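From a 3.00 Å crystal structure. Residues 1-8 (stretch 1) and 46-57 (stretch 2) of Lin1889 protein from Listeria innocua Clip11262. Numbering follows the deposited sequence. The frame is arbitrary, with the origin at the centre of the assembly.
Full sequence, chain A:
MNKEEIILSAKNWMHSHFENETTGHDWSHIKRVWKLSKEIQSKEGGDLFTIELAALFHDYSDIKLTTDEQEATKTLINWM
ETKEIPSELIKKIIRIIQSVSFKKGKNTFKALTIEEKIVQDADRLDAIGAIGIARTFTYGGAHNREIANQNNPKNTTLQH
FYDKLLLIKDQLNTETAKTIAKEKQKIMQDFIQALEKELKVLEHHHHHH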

HETATM    1  N   MSE A   1     -14.900 -18.728  37.285  1.00 82.56           N
HETATM    2  CA  MSE A   1     -14.909 -18.070  35.949  1.00 82.35           C
HETATM    3  C   MSE A   1     -14.621 -19.074  34.837  1.00 80.56           C
HETATM    4  O   MSE A   1     -13.710 -19.896  34.958  1.00 80.77           O
HETATM    5  CB  MSE A   1     -13.860 -16.958  35.907  1.00 85.35           C
HETATM    6  CG  MSE A   1     -12.468 -17.411  36.335  1.00 88.53           C
HETATM    7 SE   MSE A   1     -11.001 -16.373  35.558  1.00 94.49          SE
HETATM    8  CE  MSE A   1      -9.975 -17.832  34.840  1.00 90.85           C
ATOM      9  N   ASN A   2     -15.398 -19.005  33.756  1.00 77.62           N
ATOM     10  CA  ASN A   2     -15.215 -19.903  32.615  1.00 74.24           C
ATOM     11  C   ASN A   2     -14.385 -19.195  31.547  1.00 71.54           C
ATOM     12  O   ASN A   2     -14.896 -18.377  30.780  1.00 71.31           O
ATOM     13  CB  ASN A   2     -16.571 -20.321  32.032  1.00 75.66           C
ATOM     14  CG  ASN A   2     -16.444 -21.413  30.978  1.00 77.95           C
ATOM     15  OD1 ASN A   2     -15.832 -21.216  29.925  1.00 79.83           O
ATOM     16  ND2 ASN A   2     -17.022 -22.577  31.260  1.00 78.14           N
ATOM     17  N   LYS A   3     -13.098 -19.517  31.509  1.00 67.63           N
ATOM     18  CA  LYS A   3     -12.175 -18.911  30.564  1.00 63.06           C
ATOM     19  C   LYS A   3     -12.640 -18.950  29.120  1.00 61.65           C
ATOM     20  O   LYS A   3     -12.662 -17.927  28.447  1.00 61.21           O
ATOM     21  CB  LYS A   3     -10.802 -19.575  30.669  1.00 59.65           C
ATOM     22  CG  LYS A   3      -9.986 -19.122  31.862  1.00 55.84           C
ATOM     23  CD  LYS A   3      -8.659 -19.858  31.929  1.00 54.32           C
ATOM     24  CE  LYS A   3      -7.749 -19.279  33.006  1.00 54.10           C
ATOM     25  NZ  LYS A   3      -6.469 -20.038  33.151  1.00 52.59           N
ATOM     26  N   GLU A   4     -13.014 -20.129  28.645  1.00 61.19           N
ATOM     27  CA  GLU A   4     -13.445 -20.262  27.260  1.00 60.84           C
ATOM     28  C   GLU A   4     -14.579 -19.306  26.933  1.00 59.27           C
ATOM     29  O   GLU A   4     -14.633 -18.730  25.843  1.00 58.97           O
ATOM     30  CB  GLU A   4     -13.898 -21.688  26.974  1.00 61.57           C
ATOM     31  CG  GLU A   4     -14.005 -22.003  25.494  1.00 62.97           C
ATOM     32  CD  GLU A   4     -14.836 -23.236  25.230  1.00 64.49           C
ATOM     33  OE1 GLU A   4     -14.643 -24.242  25.956  1.00 65.03           O
ATOM     34  OE2 GLU A   4     -15.672 -23.199  24.294  1.00 62.91           O
ATOM     35  N   GLU A   5     -15.489 -19.140  27.885  1.00 57.53           N
ATOM     36  CA  GLU A   5     -16.625 -18.255  27.686  1.00 56.00           C
ATOM     37  C   GLU A   5     -16.251 -16.775  27.725  1.00 53.62           C
ATOM     38  O   GLU A   5     -16.700 -15.996  26.877  1.00 51.59           O
ATOM     39  CB  GLU A   5     -17.704 -18.548  28.728  1.00 57.81           C
ATOM     40  CG  GLU A   5     -18.874 -19.357  28.177  1.00 61.41           C
ATOM     41  CD  GLU A   5     -19.453 -18.746  26.898  1.00 63.24           C
ATOM     42  OE1 GLU A   5     -19.366 -17.505  26.725  1.00 63.57           O
ATOM     43  OE2 GLU A   5     -20.006 -19.509  26.074  1.00 63.06           O
ATOM     44  N   ILE A   6     -15.438 -16.399  28.714  1.00 51.24           N
ATOM     45  CA  ILE A   6     -14.985 -15.023  28.881  1.00 49.06           C
ATOM     46  C   ILE A   6     -14.286 -14.558  27.610  1.00 48.42           C
ATOM     47  O   ILE A   6     -14.520 -13.449  27.126  1.00 48.84           O
ATOM     48  CB  ILE A   6     -13.997 -14.893  30.063  1.00 48.81           C
ATOM     49  CG1 ILE A   6     -14.691 -15.273  31.368  1.00 48.73           C
ATOM     50  CG2 ILE A   6     -13.468 -13.462  30.158  1.00 49.09           C
ATOM     51  CD1 ILE A   6     -13.852 -15.001  32.605  1.00 47.85           C
ATOM     52  N   ILE A   7     -13.425 -15.415  27.073  1.00 47.39           N
ATOM     53  CA  ILE A   7     -12.704 -15.086  25.851  1.00 46.21           C
ATOM     54  C   ILE A   7     -13.696 -14.816  24.731  1.00 46.48           C
ATOM     55  O   ILE A   7     -13.564 -13.839  23.994  1.00 46.85           O
ATOM     56  CB  ILE A   7     -11.787 -16.230  25.396  1.00 44.23           C
ATOM     57  CG1 ILE A   7     -10.673 -16.453  26.417  1.00 43.54           C
ATOM     58  CG2 ILE A   7     -11.201 -15.897  24.045  1.00 43.97           C
ATOM     59  CD1 ILE A   7      -9.763 -15.267  26.598  1.00 43.47           C
ATOM     60  N   LEU A   8     -14.692 -15.684  24.619  1.00 46.36           N
ATOM     61  CA  LEU A   8     -15.707 -15.553  23.583  1.00 46.74           C
ATOM     62  C   LEU A   8     -16.442 -14.222  23.697  1.00 46.93           C
ATOM     63  O   LEU A   8     -16.702 -13.549  22.697  1.00 46.53           O
ATOM     64  CB  LEU A   8     -16.719 -16.686  23.699  1.00 46.82           C
ATOM     65  CG  LEU A   8     -17.430 -16.987  22.388  1.00 45.21           C
ATOM     66  CD1 LEU A   8     -16.534 -17.914  21.571  1.00 44.85           C
ATOM     67  CD2 LEU A   8     -18.777 -17.640  22.659  1.00 44.45           C
ATOM     68  N   GLY A  46       3.517 -19.319  28.402  1.00 33.78           N
ATOM     69  CA  GLY A  46       2.877 -18.197  29.072  1.00 30.76           C
ATOM     70  C   GLY A  46       1.413 -18.484  29.357  1.00 30.06           C
ATOM     71  O   GLY A  46       0.869 -19.470  28.863  1.00 29.05           O
ATOM     72  N   ASP A  47       0.779 -17.628  30.157  1.00 29.13           N
ATOM     73  CA  ASP A  47      -0.640 -17.765  30.513  1.00 30.74           C
ATOM     74  C   ASP A  47      -1.477 -17.392  29.286  1.00 31.36           C
ATOM     75  O   ASP A  47      -1.746 -16.211  29.036  1.00 30.84           O
ATOM     76  CB  ASP A  47      -0.979 -16.815  31.680  1.00 34.63           C
ATOM     77  CG  ASP A  47      -2.359 -17.083  32.310  1.00 38.11           C
ATOM     78  OD1 ASP A  47      -3.329 -17.377  31.559  1.00 38.06           O
ATOM     79  OD2 ASP A  47      -2.466 -16.972  33.565  1.00 38.23           O
ATOM     80  N   LEU A  48      -1.901 -18.403  28.536  1.00 30.81           N
ATOM     81  CA  LEU A  48      -2.691 -18.187  27.329  1.00 30.90           C
ATOM     82  C   LEU A  48      -3.926 -17.303  27.534  1.00 32.57           C
ATOM     83  O   LEU A  48      -4.271 -16.480  26.680  1.00 33.06           O
ATOM     84  CB  LEU A  48      -3.105 -19.541  26.738  1.00 29.23           C
ATOM     85  CG  LEU A  48      -3.877 -19.568  25.414  1.00 29.63           C
ATOM     86  CD1 LEU A  48      -3.095 -18.834  24.327  1.00 30.55           C
ATOM     87  CD2 LEU A  48      -4.120 -21.006  25.015  1.00 29.72           C
ATOM     88  N   PHE A  49      -4.597 -17.472  28.666  1.00 34.35           N
ATOM     89  CA  PHE A  49      -5.793 -16.688  28.958  1.00 35.29           C
ATOM     90  C   PHE A  49      -5.436 -15.235  29.211  1.00 35.79           C
ATOM     91  O   PHE A  49      -6.141 -14.312  28.798  1.00 34.86           O
ATOM     92  CB  PHE A  49      -6.508 -17.260  30.181  1.00 35.31           C
ATOM     93  CG  PHE A  49      -7.692 -16.458  30.616  1.00 34.32           C
ATOM     94  CD1 PHE A  49      -7.639 -15.688  31.772  1.00 34.97           C
ATOM     95  CD2 PHE A  49      -8.859 -16.459  29.861  1.00 34.60           C
ATOM     96  CE1 PHE A  49      -8.732 -14.927  32.174  1.00 35.68           C
ATOM     97  CE2 PHE A  49      -9.956 -15.704  30.252  1.00 36.15           C
ATOM     98  CZ  PHE A  49      -9.893 -14.934  31.415  1.00 36.32           C
ATOM     99  N   THR A  50      -4.334 -15.039  29.907  1.00 35.97           N
ATOM    100  CA  THR A  50      -3.890 -13.704  30.214  1.00 37.55           C
ATOM    101  C   THR A  50      -3.465 -12.975  28.924  1.00 38.25           C
ATOM    102  O   THR A  50      -3.683 -11.765  28.779  1.00 38.41           O
ATOM    103  CB  THR A  50      -2.750 -13.788  31.246  1.00 37.96           C
ATOM    104  OG1 THR A  50      -3.180 -13.164  32.459  1.00 40.17           O
ATOM    105  CG2 THR A  50      -1.482 -13.131  30.744  1.00 38.27           C
ATOM    106  N   ILE A  51      -2.890 -13.743  27.993  1.00 37.24           N
ATOM    107  CA  ILE A  51      -2.407 -13.269  26.687  1.00 34.97           C
ATOM    108  C   ILE A  51      -3.556 -12.977  25.727  1.00 33.95           C
ATOM    109  O   ILE A  51      -3.629 -11.905  25.131  1.00 33.94           O
ATOM    110  CB  ILE A  51      -1.482 -14.348  26.030  1.00 35.65           C
ATOM    111  CG1 ILE A  51      -0.146 -14.415  26.793  1.00 35.65           C
ATOM    112  CG2 ILE A  51      -1.288 -14.069  24.533  1.00 32.39           C
ATOM    113  CD1 ILE A  51       0.689 -15.650  26.496  1.00 33.44           C
ATOM    114  N   GLU A  52      -4.446 -13.950  25.585  1.00 33.62           N
ATOM    115  CA  GLU A  52      -5.591 -13.839  24.693  1.00 33.17           C
ATOM    116  C   GLU A  52      -6.442 -12.577  24.924  1.00 33.40           C
ATOM    117  O   GLU A  52      -6.922 -11.975  23.963  1.00 33.96           O
ATOM    118  CB  GLU A  52      -6.449 -15.093  24.838  1.00 30.83           C
ATOM    119  CG  GLU A  52      -7.001 -15.612  23.542  1.00 32.01           C
ATOM    120  CD  GLU A  52      -7.070 -17.122  23.535  1.00 34.29           C
ATOM    121  OE1 GLU A  52      -6.051 -17.733  23.941  1.00 34.30           O
ATOM    122  OE2 GLU A  52      -8.113 -17.695  23.116  1.00 31.88           O
ATOM    123  N   LEU A  53      -6.625 -12.171  26.181  1.00 32.62           N
ATOM    124  CA  LEU A  53      -7.424 -10.985  26.464  1.00 32.98           C
ATOM    125  C   LEU A  53      -6.610  -9.727  26.291  1.00 34.22           C
ATOM    126  O   LEU A  53      -7.094  -8.747  25.729  1.00 36.91           O
ATOM    127  CB  LEU A  53      -7.989 -11.000  27.883  1.00 33.11           C
ATOM    128  CG  LEU A  53      -9.112 -11.982  28.202  1.00 32.42           C
ATOM    129  CD1 LEU A  53      -9.399 -11.953  29.691  1.00 31.91           C
ATOM    130  CD2 LEU A  53     -10.336 -11.628  27.398  1.00 30.97           C
ATOM    131  N   ALA A  54      -5.378  -9.723  26.773  1.00 33.16           N
ATOM    132  CA  ALA A  54      -4.595  -8.518  26.602  1.00 33.45           C
ATOM    133  C   ALA A  54      -4.531  -8.244  25.105  1.00 35.26           C
ATOM    134  O   ALA A  54      -4.634  -7.099  24.682  1.00 37.85           O
ATOM    135  CB  ALA A  54      -3.205  -8.694  27.177  1.00 32.81           C
ATOM    136  N   ALA A  55      -4.394  -9.296  24.299  1.00 36.14           N
ATOM    137  CA  ALA A  55      -4.326  -9.135  22.847  1.00 36.81           C
ATOM    138  C   ALA A  55      -5.604  -8.536  22.278  1.00 37.82           C
ATOM    139  O   ALA A  55      -5.555  -7.669  21.411  1.00 39.00           O
ATOM    140  CB  ALA A  55      -4.060 -10.467  22.181  1.00 36.43           C
ATOM    141  N   LEU A  56      -6.746  -9.018  22.753  1.00 38.29           N
ATOM    142  CA  LEU A  56      -8.018  -8.517  22.277  1.00 38.79           C
ATOM    143  C   LEU A  56      -8.344  -7.103  22.759  1.00 41.41           C
ATOM    144  O   LEU A  56      -9.090  -6.393  22.088  1.00 42.85           O
ATOM    145  CB  LEU A  56      -9.139  -9.467  22.675  1.00 35.29           C
ATOM    146  CG  LEU A  56      -9.169 -10.784  21.912  1.00 34.42           C
ATOM    147  CD1 LEU A  56     -10.428 -11.536  22.297  1.00 34.97           C
ATOM    148  CD2 LEU A  56      -9.167 -10.535  20.412  1.00 34.36           C
ATOM    149  N   PHE A  57      -7.792  -6.690  23.903  1.00 42.73           N
ATOM    150  CA  PHE A  57      -8.054  -5.347  24.428  1.00 45.31           C
ATOM    151  C   PHE A  57      -6.882  -4.392  24.223  1.00 48.60           C
ATOM    152  O   PHE A  57      -6.975  -3.225  24.590  1.00 50.12           O
ATOM    153  CB  PHE A  57      -8.370  -5.371  25.938  1.00 43.02           C
ATOM    154  CG  PHE A  57      -9.579  -6.186  26.311  1.00 40.85           C
ATOM    155  CD1 PHE A  57     -10.640  -6.333  25.435  1.00 38.84           C
ATOM    156  CD2 PHE A  57      -9.653  -6.806  27.559  1.00 40.82           C
ATOM    157  CE1 PHE A  57     -11.760  -7.091  25.795  1.00 39.82           C
ATOM    158  CE2 PHE A  57     -10.772  -7.568  27.927  1.00 40.19           C
ATOM    159  CZ  PHE A  57     -11.824  -7.711  27.044  1.00 39.50           C
TER

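The two stretches form helices that run nearly parallel, their N-to-C directions 9° apart and their axes 10.4 Å apart at closest approach. They pair in register, Lys3 beside Phe49 and Ile7 beside Leu53, with CA–CA distances of 6.9 and 6.7 Å. No hydrogen bond crosses between them; the 410 Å² buried, both sides summed, rests on side-chain packing.

Apolar contacts dominate. Phe49, its CA-to-CB bond pointing toward stretch 1 and chi1 in the t well, lays a broad flat ring among the side chains of the first helix. Ile7 CD1 lies 3.6 Å from Phe49 CD2 and 3.7 Å from Leu53 CG. Although the CA-to-CB bond of Ile7 points sideways, its m,m rotamer brings the end of the chain nearer, so this one methyl touches residues a helical turn apart. Ile6 CG2 meets the ring edge at Phe49 CZ (4.1 Å) and approaches Leu53 CD1 (4.4 Å); a branched aliphatic chain suits this buried position.

One face of the Phe49 ring is covered by Lys3 and Met1. Lys3 CG sits 3.7 Å from the ring centroid, 19° off the normal, in a CH-π contact. The CE methyl of Met1, a selenomethionine, reaches Phe49 CE1 at 4.1 Å, while its SE stands obliquely 5.1 Å from the ring centroid; its high B factors suggest a loose cover.

Lys3 and Asp47 place opposite charges near each other at the margin of the contact. The extended Lys3 chain carries its amine past the ring, leaving Lys3 NZ 4.4 Å from Asp47 OD1, beyond salt-bridge range. Glu52, whose CA-to-CB bond points toward stretch 1, makes a van der Waals contact, its OE2 3.7 Å from Ile7 CG2.

Each helix start is capped within its own stretch: Asn2 OD1 accepts from Glu5 N (2.9 Å), and Asp47 OD1 from Thr50 N (3.0 Å).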